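PDB 7CTP: protein Niban 2 from Homo sapiens, which may suppress apoptosis and promote melanoma cell invasion, and has been linked to cadherin binding and transcriptional coactivation. Local coordinates for residues A[395-409]-A[429-441]. Sequence-based numbering, arbitrary orientation.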
loop_
_atom_site.group_PDB
_atom_site.type_symbol
_atom_site.label_atom_id
_atom_site.label_comp_id
_atom_site.label_asym_id
_atom_site.label_seq_id
_atom_site.Cartn_x
_atom_site.Cartn_y
_atom_site.Cartn_z
ATOM N N ALA A 395 -16.998 -2.442 -7.980
ATOM C CA ALA A 395 -15.649 -1.992 -7.649
ATOM C C ALA A 395 -14.664 -3.144 -7.530
ATOM O O ALA A 395 -13.451 -2.906 -7.564
ATOM C CB ALA A 395 -15.651 -1.183 -6.354
ATOM N N TYR A 396 -15.149 -4.377 -7.402
ATOM C CA TYR A 396 -14.294 -5.549 -7.274
ATOM C C TYR A 396 -14.376 -6.476 -8.479
ATOM O O TYR A 396 -13.876 -7.605 -8.415
ATOM C CB TYR A 396 -14.649 -6.311 -5.995
ATOM C CG TYR A 396 -14.539 -5.436 -4.772
ATOM C CD1 TYR A 396 -13.319 -5.269 -4.128
ATOM C CD2 TYR A 396 -15.639 -4.726 -4.292
ATOM C CE1 TYR A 396 -13.198 -4.450 -3.032
ATOM C CE2 TYR A 396 -15.521 -3.898 -3.192
ATOM C CZ TYR A 396 -14.300 -3.770 -2.566
ATOM O OH TYR A 396 -14.167 -2.948 -1.471
ATOM N N HIS A 397 -15.000 -6.033 -9.567
ATOM C CA HIS A 397 -15.163 -6.888 -10.732
ATOM C C HIS A 397 -13.799 -7.118 -11.366
ATOM O O HIS A 397 -13.126 -6.143 -11.727
ATOM C CB HIS A 397 -16.119 -6.253 -11.739
ATOM C CG HIS A 397 -16.654 -7.218 -12.750
ATOM N ND1 HIS A 397 -15.906 -7.671 -13.814
ATOM C CD2 HIS A 397 -17.862 -7.819 -12.856
ATOM C CE1 HIS A 397 -16.629 -8.511 -14.535
ATOM N NE2 HIS A 397 -17.823 -8.616 -13.975
ATOM N N PRO A 398 -13.349 -8.366 -11.509
ATOM C CA PRO A 398 -11.973 -8.606 -11.981
ATOM C C PRO A 398 -11.723 -8.185 -13.418
ATOM O O PRO A 398 -10.561 -8.037 -13.801
ATOM C CB PRO A 398 -11.797 -10.122 -11.818
ATOM C CG PRO A 398 -12.951 -10.592 -10.989
ATOM C CD PRO A 398 -14.061 -9.612 -11.188
ATOM N N LEU A 399 -12.757 -8.020 -14.238
ATOM C CA LEU A 399 -12.581 -7.502 -15.591
ATOM C C LEU A 399 -12.913 -6.018 -15.691
ATOM O O LEU A 399 -12.128 -5.239 -16.242
ATOM C CB LEU A 399 -13.454 -8.296 -16.574
ATOM C CG LEU A 399 -13.426 -7.877 -18.045
ATOM C CD1 LEU A 399 -12.004 -7.858 -18.587
ATOM C CD2 LEU A 399 -14.313 -8.789 -18.895
ATOM N N LYS A 400 -14.069 -5.611 -15.157
ATOM C CA LYS A 400 -14.609 -4.296 -15.480
ATOM C C LYS A 400 -13.762 -3.169 -14.908
ATOM O O LYS A 400 -13.724 -2.078 -15.486
ATOM C CB LYS A 400 -16.058 -4.202 -15.007
ATOM C CG LYS A 400 -16.999 -5.082 -15.847
ATOM C CD LYS A 400 -18.453 -5.000 -15.394
ATOM C CE LYS A 400 -19.351 -5.893 -16.269
ATOM N NZ LYS A 400 -20.771 -5.920 -15.780
ATOM N N MET A 401 -13.058 -3.407 -13.796
ATOM C CA MET A 401 -12.193 -2.374 -13.241
ATOM C C MET A 401 -10.850 -2.265 -13.952
ATOM O O MET A 401 -10.140 -1.279 -13.739
ATOM C CB MET A 401 -11.951 -2.633 -11.753
ATOM C CG MET A 401 -13.188 -2.376 -10.875
ATOM S SD MET A 401 -13.662 -0.645 -10.840
ATOM C CE MET A 401 -12.176 0.125 -10.199
ATOM N N GLN A 402 -10.489 -3.239 -14.789
ATOM C CA GLN A 402 -9.123 -3.289 -15.308
ATOM C C GLN A 402 -8.803 -2.094 -16.191
ATOM O O GLN A 402 -7.672 -1.593 -16.176
ATOM C CB GLN A 402 -8.885 -4.591 -16.065
ATOM C CG GLN A 402 -8.927 -5.826 -15.185
ATOM C CD GLN A 402 -8.121 -5.667 -13.900
ATOM O OE1 GLN A 402 -7.085 -4.996 -13.871
ATOM N NE2 GLN A 402 -8.598 -6.289 -12.826
ATOM N N SER A 403 -9.777 -1.621 -16.973
ATOM C CA SER A 403 -9.518 -0.473 -17.843
ATOM C C SER A 403 -9.242 0.790 -17.035
ATOM O O SER A 403 -8.544 1.691 -17.516
ATOM C CB SER A 403 -10.689 -0.257 -18.805
ATOM O OG SER A 403 -11.842 0.208 -18.119
ATOM N N CYS A 404 -9.771 0.875 -15.807
ATOM C CA CYS A 404 -9.441 1.998 -14.932
ATOM C C CYS A 404 -8.017 1.875 -14.405
ATOM O O CYS A 404 -7.232 2.828 -14.472
ATOM C CB CYS A 404 -10.425 2.079 -13.761
ATOM S SG CYS A 404 -12.170 1.896 -14.201
ATOM N N TYR A 405 -7.682 0.705 -13.857
ATOM C CA TYR A 405 -6.362 0.491 -13.276
ATOM C C TYR A 405 -5.273 0.673 -14.330
ATOM O O TYR A 405 -4.203 1.231 -14.045
ATOM C CB TYR A 405 -6.297 -0.907 -12.655
ATOM C CG TYR A 405 -7.237 -1.153 -11.472
ATOM C CD1 TYR A 405 -7.539 -0.144 -10.569
ATOM C CD2 TYR A 405 -7.805 -2.411 -11.260
ATOM C CE1 TYR A 405 -8.399 -0.373 -9.472
ATOM C CE2 TYR A 405 -8.656 -2.654 -10.168
ATOM C CZ TYR A 405 -8.943 -1.623 -9.286
ATOM O OH TYR A 405 -9.777 -1.842 -8.212
ATOM N N GLU A 406 -5.554 0.242 -15.566
ATOM C CA GLU A 406 -4.582 0.319 -16.657
ATOM C C GLU A 406 -4.128 1.748 -16.934
ATOM O O GLU A 406 -3.024 1.955 -17.454
ATOM C CB GLU A 406 -5.175 -0.293 -17.931
ATOM C CG GLU A 406 -4.174 -0.472 -19.092
ATOM C CD GLU A 406 -4.087 0.742 -20.017
ATOM O OE1 GLU A 406 -4.953 1.643 -19.935
ATOM O OE2 GLU A 406 -3.141 0.786 -20.835
ATOM N N LYS A 407 -4.955 2.747 -16.601
ATOM C CA LYS A 407 -4.573 4.135 -16.864
ATOM C C LYS A 407 -3.310 4.527 -16.108
ATOM O O LYS A 407 -2.590 5.437 -16.535
ATOM C CB LYS A 407 -5.718 5.087 -16.510
ATOM C CG LYS A 407 -6.995 4.870 -17.308
ATOM C CD LYS A 407 -6.766 5.062 -18.808
ATOM C CE LYS A 407 -8.104 5.124 -19.546
ATOM N NZ LYS A 407 -7.943 4.873 -21.014
ATOM N N MET A 408 -3.007 3.847 -15.000
ATOM C CA MET A 408 -1.828 4.208 -14.214
ATOM C C MET A 408 -0.539 3.607 -14.742
ATOM O O MET A 408 0.535 4.039 -14.319
ATOM C CB MET A 408 -1.989 3.783 -12.750
ATOM C CG MET A 408 -3.093 4.495 -11.998
ATOM S SD MET A 408 -3.033 6.288 -12.128
ATOM C CE MET A 408 -1.384 6.655 -11.533
ATOM N N GLU A 409 -0.600 2.630 -15.649
ATOM C CA GLU A 409 0.638 1.953 -16.012
ATOM C C GLU A 409 1.549 2.816 -16.873
ATOM O O GLU A 409 2.729 2.486 -17.012
ATOM C CB GLU A 409 0.341 0.612 -16.683
ATOM C CG GLU A 409 -0.079 -0.424 -15.642
ATOM C CD GLU A 409 -1.093 -1.414 -16.148
ATOM O OE1 GLU A 409 -1.973 -1.805 -15.355
ATOM O OE2 GLU A 409 -0.996 -1.829 -17.320
ATOM N N LYS A 429 1.404 4.311 -8.103
ATOM C CA LYS A 429 0.424 3.582 -8.906
ATOM C C LYS A 429 -0.491 2.740 -8.032
ATOM O O LYS A 429 -1.704 2.708 -8.256
ATOM C CB LYS A 429 1.119 2.705 -9.946
ATOM C CG LYS A 429 1.959 3.482 -10.916
ATOM C CD LYS A 429 2.748 2.596 -11.870
ATOM C CE LYS A 429 2.264 1.158 -11.860
ATOM N NZ LYS A 429 3.098 0.316 -12.765
ATOM N N GLN A 430 0.076 2.063 -7.031
ATOM C CA GLN A 430 -0.722 1.246 -6.122
ATOM C C GLN A 430 -1.722 2.107 -5.359
ATOM O O GLN A 430 -2.909 1.769 -5.269
ATOM C CB GLN A 430 0.207 0.483 -5.175
ATOM C CG GLN A 430 -0.377 0.093 -3.811
ATOM C CD GLN A 430 -1.034 -1.285 -3.810
ATOM O OE1 GLN A 430 -0.617 -2.200 -4.536
ATOM N NE2 GLN A 430 -2.044 -1.449 -2.964
ATOM N N ARG A 431 -1.264 3.244 -4.826
ATOM C CA ARG A 431 -2.158 4.099 -4.050
ATOM C C ARG A 431 -3.248 4.696 -4.930
ATOM O O ARG A 431 -4.415 4.731 -4.531
ATOM C CB ARG A 431 -1.370 5.200 -3.345
ATOM C CG ARG A 431 -0.329 4.669 -2.376
ATOM C CD ARG A 431 -0.271 5.464 -1.085
ATOM N NE ARG A 431 0.756 4.941 -0.186
ATOM C CZ ARG A 431 1.772 5.661 0.282
ATOM N NH1 ARG A 431 2.662 5.102 1.100
ATOM N NH2 ARG A 431 1.895 6.939 -0.067
ATOM N N ALA A 432 -2.895 5.143 -6.137
ATOM C CA ALA A 432 -3.911 5.693 -7.039
ATOM C C ALA A 432 -4.985 4.658 -7.366
ATOM O O ALA A 432 -6.180 4.985 -7.422
ATOM C CB ALA A 432 -3.260 6.214 -8.322
ATOM N N GLN A 433 -4.582 3.405 -7.589
ATOM C CA GLN A 433 -5.548 2.370 -7.947
ATOM C C GLN A 433 -6.461 2.040 -6.774
ATOM O O GLN A 433 -7.664 1.811 -6.959
ATOM C CB GLN A 433 -4.816 1.126 -8.446
ATOM C CG GLN A 433 -4.077 1.391 -9.751
ATOM C CD GLN A 433 -3.246 0.220 -10.233
ATOM O OE1 GLN A 433 -2.835 -0.640 -9.452
ATOM N NE2 GLN A 433 -2.980 0.192 -11.540
ATOM N N ILE A 434 -5.921 2.038 -5.554
ATOM C CA ILE A 434 -6.770 1.793 -4.387
ATOM C C ILE A 434 -7.812 2.900 -4.246
ATOM O O ILE A 434 -8.987 2.630 -3.958
ATOM C CB ILE A 434 -5.912 1.643 -3.114
ATOM C CG1 ILE A 434 -5.288 0.242 -3.049
ATOM C CG2 ILE A 434 -6.744 1.892 -1.854
ATOM C CD1 ILE A 434 -6.288 -0.895 -2.938
ATOM N N HIS A 435 -7.408 4.157 -4.463
ATOM C CA HIS A 435 -8.375 5.251 -4.437
ATOM C C HIS A 435 -9.455 5.050 -5.494
ATOM O O HIS A 435 -10.632 5.339 -5.249
ATOM C CB HIS A 435 -7.695 6.604 -4.655
ATOM C CG HIS A 435 -6.868 7.082 -3.501
ATOM N ND1 HIS A 435 -7.373 7.231 -2.227
ATOM C CD2 HIS A 435 -5.575 7.483 -3.442
ATOM C CE1 HIS A 435 -6.419 7.681 -1.428
ATOM N NE2 HIS A 435 -5.318 7.844 -2.141
ATOM N N MET A 436 -9.075 4.572 -6.686
ATOM C CA MET A 436 -10.079 4.344 -7.723
ATOM C C MET A 436 -11.087 3.293 -7.287
ATOM O O MET A 436 -12.291 3.439 -7.531
ATOM C CB MET A 436 -9.412 3.930 -9.037
ATOM C CG MET A 436 -8.661 5.042 -9.710
ATOM S SD MET A 436 -7.783 4.417 -11.158
ATOM C CE MET A 436 -6.442 5.591 -11.218
ATOM N N ARG A 437 -10.614 2.225 -6.643
ATOM C CA ARG A 437 -11.518 1.190 -6.156
ATOM C C ARG A 437 -12.466 1.753 -5.106
ATOM O O ARG A 437 -13.674 1.481 -5.128
ATOM C CB ARG A 437 -10.722 0.019 -5.588
ATOM C CG ARG A 437 -11.555 -1.232 -5.320
ATOM C CD ARG A 437 -10.685 -2.387 -4.836
ATOM N NE ARG A 437 -10.179 -2.155 -3.476
ATOM C CZ ARG A 437 -9.613 -3.092 -2.723
ATOM N NH1 ARG A 437 -9.488 -4.326 -3.195
ATOM N NH2 ARG A 437 -9.181 -2.798 -1.499
ATOM N N GLU A 438 -11.929 2.554 -4.186
ATOM C CA GLU A 438 -12.753 3.172 -3.150
ATOM C C GLU A 438 -13.827 4.057 -3.767
ATOM O O GLU A 438 -15.002 3.983 -3.391
ATOM C CB GLU A 438 -11.867 3.979 -2.198
ATOM C CG GLU A 438 -10.953 3.108 -1.351
ATOM C CD GLU A 438 -9.855 3.895 -0.654
ATOM O OE1 GLU A 438 -9.263 3.346 0.300
ATOM O OE2 GLU A 438 -9.573 5.043 -1.061
ATOM N N GLN A 439 -13.444 4.898 -4.727
ATOM C CA GLN A 439 -14.415 5.842 -5.281
ATOM C C GLN A 439 -15.474 5.127 -6.111
ATOM O O GLN A 439 -16.638 5.553 -6.139
ATOM C CB GLN A 439 -13.707 6.915 -6.095
ATOM C CG GLN A 439 -12.890 7.872 -5.238
ATOM C CD GLN A 439 -13.634 8.317 -3.986
ATOM O OE1 GLN A 439 -14.701 8.926 -4.069
ATOM N NE2 GLN A 439 -13.071 8.016 -2.821
ATOM N N MET A 440 -15.105 4.030 -6.778
ATOM C CA MET A 440 -16.115 3.236 -7.472
ATOM C C MET A 440 -17.074 2.587 -6.482
ATOM O O MET A 440 -18.294 2.603 -6.689
ATOM C CB MET A 440 -15.454 2.178 -8.351
ATOM C CG MET A 440 -16.440 1.250 -9.049
ATOM S SD MET A 440 -17.409 2.118 -10.306
ATOM C CE MET A 440 -16.424 1.738 -11.746
ATOM N N ASP A 441 -16.545 2.020 -5.392
ATOM C CA ASP A 441 -17.420 1.409 -4.396
ATOM C C ASP A 441 -18.345 2.446 -3.780
ATOM O O ASP A 441 -19.530 2.176 -3.554
ATOM C CB ASP A 441 -16.601 0.717 -3.308
ATOM C CG ASP A 441 -17.443 -0.225 -2.449
ATOM O OD1 ASP A 441 -18.175 -1.068 -3.013
ATOM O OD2 ASP A 441 -17.350 -0.134 -1.200
HETATM O O HOH W 1 -18.456 -2.583 -5.360
HETATM O O HOH W 2 -16.277 -2.322 -0.130
HETATM O O HOH W 3 -1.994 -2.489 -12.335
#
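The guanidinium of R437 lies between two side chains: CE1 of the Y396 ring sits 3.4 Å above one face, displaced toward the rim, with CD1 of I434 over the opposite face, also near the rim. The two planes stand 53° apart, and seen from the tyrosine, NH1, hydrogen-bonded to H192, comes in at the ring edge. R437 leaves its backbone with CG trans to N (chi1 -168°), and its aliphatic part runs past Y405, whose ring edge it meets through CB, 3.4 Å from Y405 OH. M401 O lies over one face of that second ring, offset to the rim, Q402 OE1 lies at its edge in plane, and R191 makes a cation-pi contact with it.

Farther along, the extended side chain of Q433 passes CD1 of Y405, and its NE2 gives a bent hydrogen bond (3.0 Å, 142°) to Y405 O from above the carbonyl plane. M408 N reaches the same oxygen from the opposite face, while a water joins NE2 to E409 OE1; Q433 OE1 takes a bond from R191. The methionines pack together: M408 brings SD to 3.6 Å from M436 CE and its methyl against A432 CB, and M401 SD meets M440 CE at 3.8 Å. At the far end A395 CB rests on D441 CB (3.7 Å), and two waters tie A395 N and Y396 OH to the carboxylate, which also pairs with R60.

This largely buried contact lays helix 402-405 and its flanking turns against helix 422-455, with helix 342-378 behind C404, M408 and M440, and the C-terminal helix of the PH domain, 176-194, against Y405 and I434.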